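Local structure of GTP cyclohydrolase 1 type 2 homolog (Escherichia coli, Escherichia coli O157:H7, 1NMO) at the interface of chains A and B. The protein is of unknown function but binds a dinuclear metal centre, assembles into a toroidal hexamer, and may take part in degrading radiation-damaged nucleotides. Coordinates in Å, arbitrary orientation; residue numbers count along the deposited sequence, not the author numbering. Chains: chain A/B, Hypothetical protein ybgI.

Contact 1: the interface of chains A and B. Residues chain A 197, 200-201, 204; chain B 43, 45, 64, 244-245, 247.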
ATOM      1  N   GLU A 197     -15.581  23.476   9.166  1.00 14.14           N
ATOM      2  CA  GLU A 197     -15.940  22.805  10.428  1.00 12.99           C
ATOM      3  C   GLU A 197     -17.432  23.023  10.747  1.00 14.16           C
ATOM      4  O   GLU A 197     -18.166  22.105  11.089  1.00 14.00           O
ATOM      5  CB  GLU A 197     -15.028  23.388  11.551  1.00 11.62           C
ATOM      6  CG  GLU A 197     -15.035  22.712  12.966  1.00 12.97           C
ATOM      7  CD  GLU A 197     -16.259  23.094  13.782  1.00 13.84           C
ATOM      8  OE1 GLU A 197     -16.746  24.216  13.500  1.00 12.44           O
ATOM      9  OE2 GLU A 197     -16.724  22.295  14.663  1.00 13.44           O
ATOM     10  N   ILE A 200     -20.742  20.920   8.899  1.00 16.88           N
ATOM     11  CA  ILE A 200     -21.201  19.626   9.432  1.00 16.96           C
ATOM     12  C   ILE A 200     -22.301  19.718  10.536  1.00 17.06           C
ATOM     13  O   ILE A 200     -23.225  18.893  10.609  1.00 16.45           O
ATOM     14  CB  ILE A 200     -19.965  18.829  10.012  1.00 16.05           C
ATOM     15  CG1 ILE A 200     -18.976  18.546   8.890  1.00 15.44           C
ATOM     16  CG2 ILE A 200     -20.423  17.510  10.579  1.00 15.60           C
ATOM     17  CD1 ILE A 200     -19.612  17.775   7.778  1.00 17.88           C
ATOM     18  N   HIS A 201     -22.198  20.698  11.414  1.00 15.91           N
ATOM     19  CA  HIS A 201     -23.238  20.824  12.463  1.00 16.25           C
ATOM     20  C   HIS A 201     -24.524  21.337  11.798  1.00 16.61           C
ATOM     21  O   HIS A 201     -25.676  21.077  12.255  1.00 15.95           O
ATOM     22  CB  HIS A 201     -22.775  21.829  13.556  1.00 15.81           C
ATOM     23  CG  HIS A 201     -21.409  21.533  14.097  1.00 16.09           C
ATOM     24  ND1 HIS A 201     -21.067  20.289  14.588  1.00 18.08           N
ATOM     25  CD2 HIS A 201     -20.271  22.273  14.127  1.00 17.03           C
ATOM     26  CE1 HIS A 201     -19.774  20.273  14.899  1.00 17.14           C
ATOM     27  NE2 HIS A 201     -19.270  21.464  14.624  1.00 17.75           N
ATOM     28  N   ARG A 204     -26.196  18.264  10.146  1.00 15.71           N
ATOM     29  CA  ARG A 204     -26.738  17.442  11.205  1.00 16.62           C
ATOM     30  C   ARG A 204     -27.953  18.044  11.955  1.00 16.50           C
ATOM     31  O   ARG A 204     -28.967  17.377  12.112  1.00 16.52           O
ATOM     32  CB  ARG A 204     -25.634  17.122  12.244  1.00 15.80           C
ATOM     33  CG  ARG A 204     -24.626  16.066  11.806  1.00 15.91           C
ATOM     34  CD  ARG A 204     -23.416  15.985  12.843  1.00 15.00           C
ATOM     35  NE  ARG A 204     -22.385  15.014  12.403  1.00 15.76           N
ATOM     36  CZ  ARG A 204     -21.214  14.865  13.037  1.00 16.40           C
ATOM     37  NH1 ARG A 204     -20.950  15.624  14.113  1.00 13.69           N
ATOM     38  NH2 ARG A 204     -20.306  13.938  12.644  1.00 17.21           N
TER
ATOM     39  N   THR B  43     -16.371  22.347  19.722  1.00 12.88           N
ATOM     40  CA  THR B  43     -17.462  23.239  19.338  1.00 13.36           C
ATOM     41  C   THR B  43     -18.755  23.105  20.137  1.00 12.66           C
ATOM     42  O   THR B  43     -19.128  22.031  20.525  1.00 14.55           O
ATOM     43  CB  THR B  43     -17.772  23.026  17.887  1.00 13.83           C
ATOM     44  OG1 THR B  43     -16.617  23.384  17.115  1.00 12.40           O
ATOM     45  CG2 THR B  43     -18.950  23.912  17.473  1.00 13.84           C
ATOM     46  N   SER B  45     -21.733  22.482  19.786  1.00 14.08           N
ATOM     47  CA  SER B  45     -22.798  21.976  18.941  1.00 14.14           C
ATOM     48  C   SER B  45     -23.988  21.504  19.765  1.00 14.47           C
ATOM     49  O   SER B  45     -23.903  21.405  20.975  1.00 17.11           O
ATOM     50  CB  SER B  45     -22.284  20.835  18.102  1.00 10.44           C
ATOM     51  OG  SER B  45     -21.963  19.899  19.049  1.00 12.99           O
ATOM     52  N   HIS B  64     -14.862  26.817  19.822  1.00 10.70           N
ATOM     53  CA  HIS B  64     -15.807  27.561  18.914  1.00 13.64           C
ATOM     54  C   HIS B  64     -17.219  27.722  19.536  1.00 13.98           C
ATOM     55  O   HIS B  64     -17.980  26.740  19.661  1.00 13.15           O
ATOM     56  CB  HIS B  64     -16.062  26.848  17.593  1.00 12.44           C
ATOM     57  CG  HIS B  64     -14.836  26.583  16.799  1.00 15.87           C
ATOM     58  ND1 HIS B  64     -14.211  25.355  16.819  1.00 15.72           N
ATOM     59  CD2 HIS B  64     -14.170  27.350  15.883  1.00 14.50           C
ATOM     60  CE1 HIS B  64     -13.216  25.378  15.932  1.00 17.16           C
ATOM     61  NE2 HIS B  64     -13.176  26.569  15.349  1.00 12.33           N
ATOM     62  N   PRO B 244     -16.866  13.520  17.006  1.00 18.11           N
ATOM     63  CA  PRO B 244     -16.387  13.529  15.627  1.00 18.09           C
ATOM     64  C   PRO B 244     -17.123  14.412  14.719  1.00 18.27           C
ATOM     65  O   PRO B 244     -18.333  14.612  14.869  1.00 17.69           O
ATOM     66  CB  PRO B 244     -16.475  12.044  15.189  1.00 18.48           C
ATOM     67  CG  PRO B 244     -16.335  11.291  16.487  1.00 19.12           C
ATOM     68  CD  PRO B 244     -17.333  12.156  17.352  1.00 18.29           C
ATOM     69  N   ASN B 245     -16.337  14.942  13.771  1.00 19.47           N
ATOM     70  CA  ASN B 245     -16.726  15.848  12.706  1.00 19.09           C
ATOM     71  C   ASN B 245     -15.570  15.588  11.749  1.00 19.86           C
ATOM     72  O   ASN B 245     -14.397  15.756  12.138  1.00 21.60           O
ATOM     73  CB  ASN B 245     -16.711  17.276  13.259  1.00 19.80           C
ATOM     74  CG  ASN B 245     -16.920  18.339  12.184  1.00 19.15           C
ATOM     75  OD1 ASN B 245     -16.842  18.039  10.989  1.00 18.51           O
ATOM     76  ND2 ASN B 245     -17.146  19.610  12.612  1.00 18.25           N
ATOM     77  N   ALA B 247     -14.813  17.193   8.993  1.00 18.80           N
ATOM     78  CA  ALA B 247     -14.196  18.426   8.403  1.00 18.26           C
ATOM     79  C   ALA B 247     -12.963  18.956   9.141  1.00 17.63           C
ATOM     80  O   ALA B 247     -12.139  19.593   8.470  1.00 17.86           O
ATOM     81  CB  ALA B 247     -15.224  19.543   8.362  1.00 18.61           C
ATOM     82  OXT ALA B 247     -12.836  18.806  10.375  1.00 14.96           O
TER
HETATM   83  O   HOH W   1     -16.250  19.741  15.697  1.00 12.11           O
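A:Glu197 and B:Thr43 meet tip to tip: the threonine hydroxyl OG1 donates to the carboxylate oxygen OE2 at 2.7 Å, coming from above the carboxylate plane. On the opposite face A:His201 gives its NE2 hydrogen to the same OE2, in the plane of its own ring and nearly straight (169° at H). Two protein donors on one oxygen fix the rotation of the acid; a carboxylate suits the place because it can accept from several directions. Water 1 also bonds to OE2 and to ND2 of B:Asn245. ND2 of B:Asn245 donates to the backbone O of A:Glu197 at 3.1 Å, while OD1 accepts from the backbone N of B:Ala247, which favours this amide orientation over the flipped one. Farther along, the extended A:Arg204 holds the carbonyl O of B:Pro244 end-on, NH1 at 2.9 Å in the carbonyl plane and NH2 at 3.0 Å above it; a long side chain with a flat, two-donor end suits this task. In this two-fold homodimer interface, A helix 197-205 thus meets Thr43 and the C-terminal tail of chain B, with the metal ligand B:His64 beside B:Thr43. Behind these contacts, A:Glu197 holds CG anti to its backbone N (chi1 -171°) and bends at chi2, bringing the acid back towards A:His201 one helical turn on. A:Ile200 supports the arginine: its CG2 methyl lies 3.6 Å above the centre of the A:Arg204 guanidinium plane.

Contact 2: the interface of chains A and B. Residues chain A 42-43, 215-216, 245, 247; chain B 196-197, 200-201.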
ATOM      1  N   VAL A  42     -10.139  25.939 -15.319  1.00 11.72           N
ATOM      2  CA  VAL A  42     -10.759  26.536 -14.103  1.00  9.60           C
ATOM      3  C   VAL A  42      -9.926  27.742 -13.509  1.00  9.84           C
ATOM      4  O   VAL A  42     -10.462  28.797 -13.162  1.00  8.24           O
ATOM      5  CB  VAL A  42     -10.872  25.395 -13.045  1.00  9.19           C
ATOM      6  CG1 VAL A  42     -11.355  25.943 -11.693  1.00  7.94           C
ATOM      7  CG2 VAL A  42     -11.811  24.267 -13.566  1.00  5.91           C
ATOM      8  N   THR A  43      -8.597  27.590 -13.481  1.00 10.42           N
ATOM      9  CA  THR A  43      -7.715  28.545 -12.824  1.00 10.27           C
ATOM     10  C   THR A  43      -6.472  28.820 -13.578  1.00 10.69           C
ATOM     11  O   THR A  43      -5.902  27.896 -14.138  1.00 12.77           O
ATOM     12  CB  THR A  43      -7.359  27.972 -11.433  1.00 10.97           C
ATOM     13  OG1 THR A  43      -8.594  27.803 -10.718  1.00 13.47           O
ATOM     14  CG2 THR A  43      -6.384  28.882 -10.600  1.00  7.60           C
ATOM     15  N   HIS A 215     -14.061  21.568  -4.907  1.00 12.92           N
ATOM     16  CA  HIS A 215     -14.108  22.906  -5.499  1.00 13.01           C
ATOM     17  C   HIS A 215     -13.838  22.892  -6.993  1.00 13.70           C
ATOM     18  O   HIS A 215     -14.641  23.403  -7.842  1.00 12.25           O
ATOM     19  CB  HIS A 215     -13.098  23.847  -4.855  1.00 11.73           C
ATOM     20  CG  HIS A 215     -13.344  25.273  -5.211  1.00 10.23           C
ATOM     21  ND1 HIS A 215     -13.402  26.289  -4.272  1.00 12.69           N
ATOM     22  CD2 HIS A 215     -13.482  25.870  -6.414  1.00  9.74           C
ATOM     23  CE1 HIS A 215     -13.543  27.456  -4.884  1.00 10.66           C
ATOM     24  NE2 HIS A 215     -13.599  27.225  -6.187  1.00 11.00           N
ATOM     25  N   HIS A 216     -12.652  22.399  -7.326  1.00 12.33           N
ATOM     26  CA  HIS A 216     -12.310  22.251  -8.757  1.00 12.81           C
ATOM     27  C   HIS A 216     -13.303  21.320  -9.526  1.00 13.63           C
ATOM     28  O   HIS A 216     -13.722  21.629 -10.673  1.00 15.40           O
ATOM     29  CB  HIS A 216     -10.944  21.641  -8.895  1.00 10.89           C
ATOM     30  CG  HIS A 216     -10.575  21.362 -10.311  1.00  9.64           C
ATOM     31  ND1 HIS A 216      -9.863  22.268 -11.092  1.00  8.14           N
ATOM     32  CD2 HIS A 216     -10.776  20.261 -11.078  1.00  8.36           C
ATOM     33  CE1 HIS A 216      -9.640  21.726 -12.281  1.00  7.82           C
ATOM     34  NE2 HIS A 216     -10.179  20.511 -12.298  1.00 10.13           N
ATOM     35  N   ASN A 245      -7.191  19.131  -9.646  1.00 12.67           N
ATOM     36  CA  ASN A 245      -6.904  19.781  -8.377  1.00 12.98           C
ATOM     37  C   ASN A 245      -7.826  18.963  -7.419  1.00 14.83           C
ATOM     38  O   ASN A 245      -9.034  18.793  -7.712  1.00 16.10           O
ATOM     39  CB  ASN A 245      -7.305  21.261  -8.495  1.00 12.51           C
ATOM     40  CG  ASN A 245      -7.108  22.047  -7.173  1.00 15.59           C
ATOM     41  OD1 ASN A 245      -7.174  21.452  -6.061  1.00 16.04           O
ATOM     42  ND2 ASN A 245      -6.907  23.382  -7.279  1.00 13.99           N
ATOM     43  N   ALA A 247      -8.839  19.647  -4.349  1.00 13.19           N
ATOM     44  CA  ALA A 247      -9.617  20.465  -3.453  1.00 14.12           C
ATOM     45  C   ALA A 247     -10.980  20.903  -4.042  1.00 15.52           C
ATOM     46  O   ALA A 247     -11.882  21.182  -3.214  1.00 13.91           O
ATOM     47  CB  ALA A 247      -8.765  21.721  -3.031  1.00 15.21           C
ATOM     48  OXT ALA A 247     -11.109  20.969  -5.311  1.00 15.79           O
TER
ATOM     49  N   SER B 196      -8.389  24.710   0.380  1.00 15.16           N
ATOM     50  CA  SER B 196      -9.178  25.540  -0.545  1.00 14.75           C
ATOM     51  C   SER B 196      -8.652  25.281  -1.950  1.00 14.14           C
ATOM     52  O   SER B 196      -7.535  24.745  -2.136  1.00 15.86           O
ATOM     53  CB  SER B 196      -9.025  27.051  -0.277  1.00 12.84           C
ATOM     54  OG  SER B 196      -9.740  27.424   0.875  1.00 14.91           O
ATOM     55  N   GLU B 197      -9.404  25.690  -2.943  1.00 13.83           N
ATOM     56  CA  GLU B 197      -8.932  25.475  -4.320  1.00 14.50           C
ATOM     57  C   GLU B 197      -7.554  26.067  -4.573  1.00 14.43           C
ATOM     58  O   GLU B 197      -6.765  25.402  -5.168  1.00 15.07           O
ATOM     59  CB  GLU B 197      -9.894  26.095  -5.337  1.00 14.48           C
ATOM     60  CG  GLU B 197      -9.652  25.682  -6.839  1.00 14.08           C
ATOM     61  CD  GLU B 197      -8.750  26.604  -7.563  1.00 14.73           C
ATOM     62  OE1 GLU B 197      -8.458  27.688  -7.000  1.00 14.58           O
ATOM     63  OE2 GLU B 197      -8.323  26.256  -8.695  1.00 16.42           O
ATOM     64  N   ILE B 200      -3.843  24.416  -3.287  1.00 15.09           N
ATOM     65  CA  ILE B 200      -3.124  23.374  -4.023  1.00 14.84           C
ATOM     66  C   ILE B 200      -2.095  23.964  -4.975  1.00 15.26           C
ATOM     67  O   ILE B 200      -1.029  23.405  -5.097  1.00 16.09           O
ATOM     68  CB  ILE B 200      -4.148  22.482  -4.800  1.00 16.16           C
ATOM     69  CG1 ILE B 200      -5.016  21.737  -3.797  1.00 14.85           C
ATOM     70  CG2 ILE B 200      -3.433  21.548  -5.785  1.00 13.54           C
ATOM     71  CD1 ILE B 200      -4.118  20.917  -2.832  1.00 18.31           C
ATOM     72  N   HIS B 201      -2.392  25.074  -5.660  1.00 13.73           N
ATOM     73  CA  HIS B 201      -1.426  25.678  -6.588  1.00 12.69           C
ATOM     74  C   HIS B 201      -0.307  26.280  -5.771  1.00 14.03           C
ATOM     75  O   HIS B 201       0.870  26.282  -6.180  1.00 15.09           O
ATOM     76  CB  HIS B 201      -2.092  26.795  -7.394  1.00 11.91           C
ATOM     77  CG  HIS B 201      -3.398  26.408  -8.016  1.00 13.47           C
ATOM     78  ND1 HIS B 201      -3.485  25.540  -9.085  1.00 16.33           N
ATOM     79  CD2 HIS B 201      -4.675  26.721  -7.680  1.00 14.43           C
ATOM     80  CE1 HIS B 201      -4.764  25.328  -9.384  1.00 14.89           C
ATOM     81  NE2 HIS B 201      -5.503  26.037  -8.543  1.00 17.10           N
TER
HETATM   82  O   HOH W   2      -7.924  24.088  -9.986  1.00 10.36           O
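The side chain of B:Glu197 runs across the imidazole of A:His215 at about a right angle, with its CB methylene over the middle of the ring face, 3.6 Å from the centroid. This CH-pi contact uses the aliphatic stem of the acid and leaves the carboxylate to point onward to A:Thr43. There the two tips meet, OG1 of A:Thr43 donating to OE2 of B:Glu197 at 2.6 Å. B:His201 approaches OE2 from the other face of the carboxylate, its NE2 at 2.8 Å, and the bond lies close to the plane of the imidazole. The amide of A:Asn245 crosses the B:His201 side chain at about a right angle, the two planes 85° apart, and directs ND2 to the backbone O of B:Glu197 at 2.9 Å. With CG anti to the backbone N (chi1 177°), the asparagine amide reaches past B:Ile200, whose CB packs on its CG at 3.8 Å. Water 2 ties the polar groups together, bonding to A:His216 ND1, A:Asn245 ND2 and B:Glu197 OE2; an imidazole suits the place because its ND1 can bond to water either as donor or as acceptor. A:Ala247, small enough to lie close to the helix start, sets its methyl against the O of B:Ser196. In the fold, the first turns of B helix 197-206 fit against A:Thr43, the C-terminal tail of chain A, and A helix 215-218, which carries A:His215, a ligand of the dinuclear metal site, modelled here as iron.

Contact 1 and contact 2 lie about 24 Å apart, between the centres of their C-alpha atoms, and are twin regions of one two-fold symmetric interface. Each chain lends the helix beginning at residue 197 to one region and Thr43 with the C-terminal tail to the other, so the two subunits embrace reciprocally. Both include a metal-binding histidine, B:His64 in contact 1 and A:His215 in contact 2; by symmetry the arginine grip and the packing on the helix 215-218 histidine are expected at both ends. Such a pairing may be the dimer from which the three-dimer toroid is built, and it places the neighbouring subunit beside each metal site.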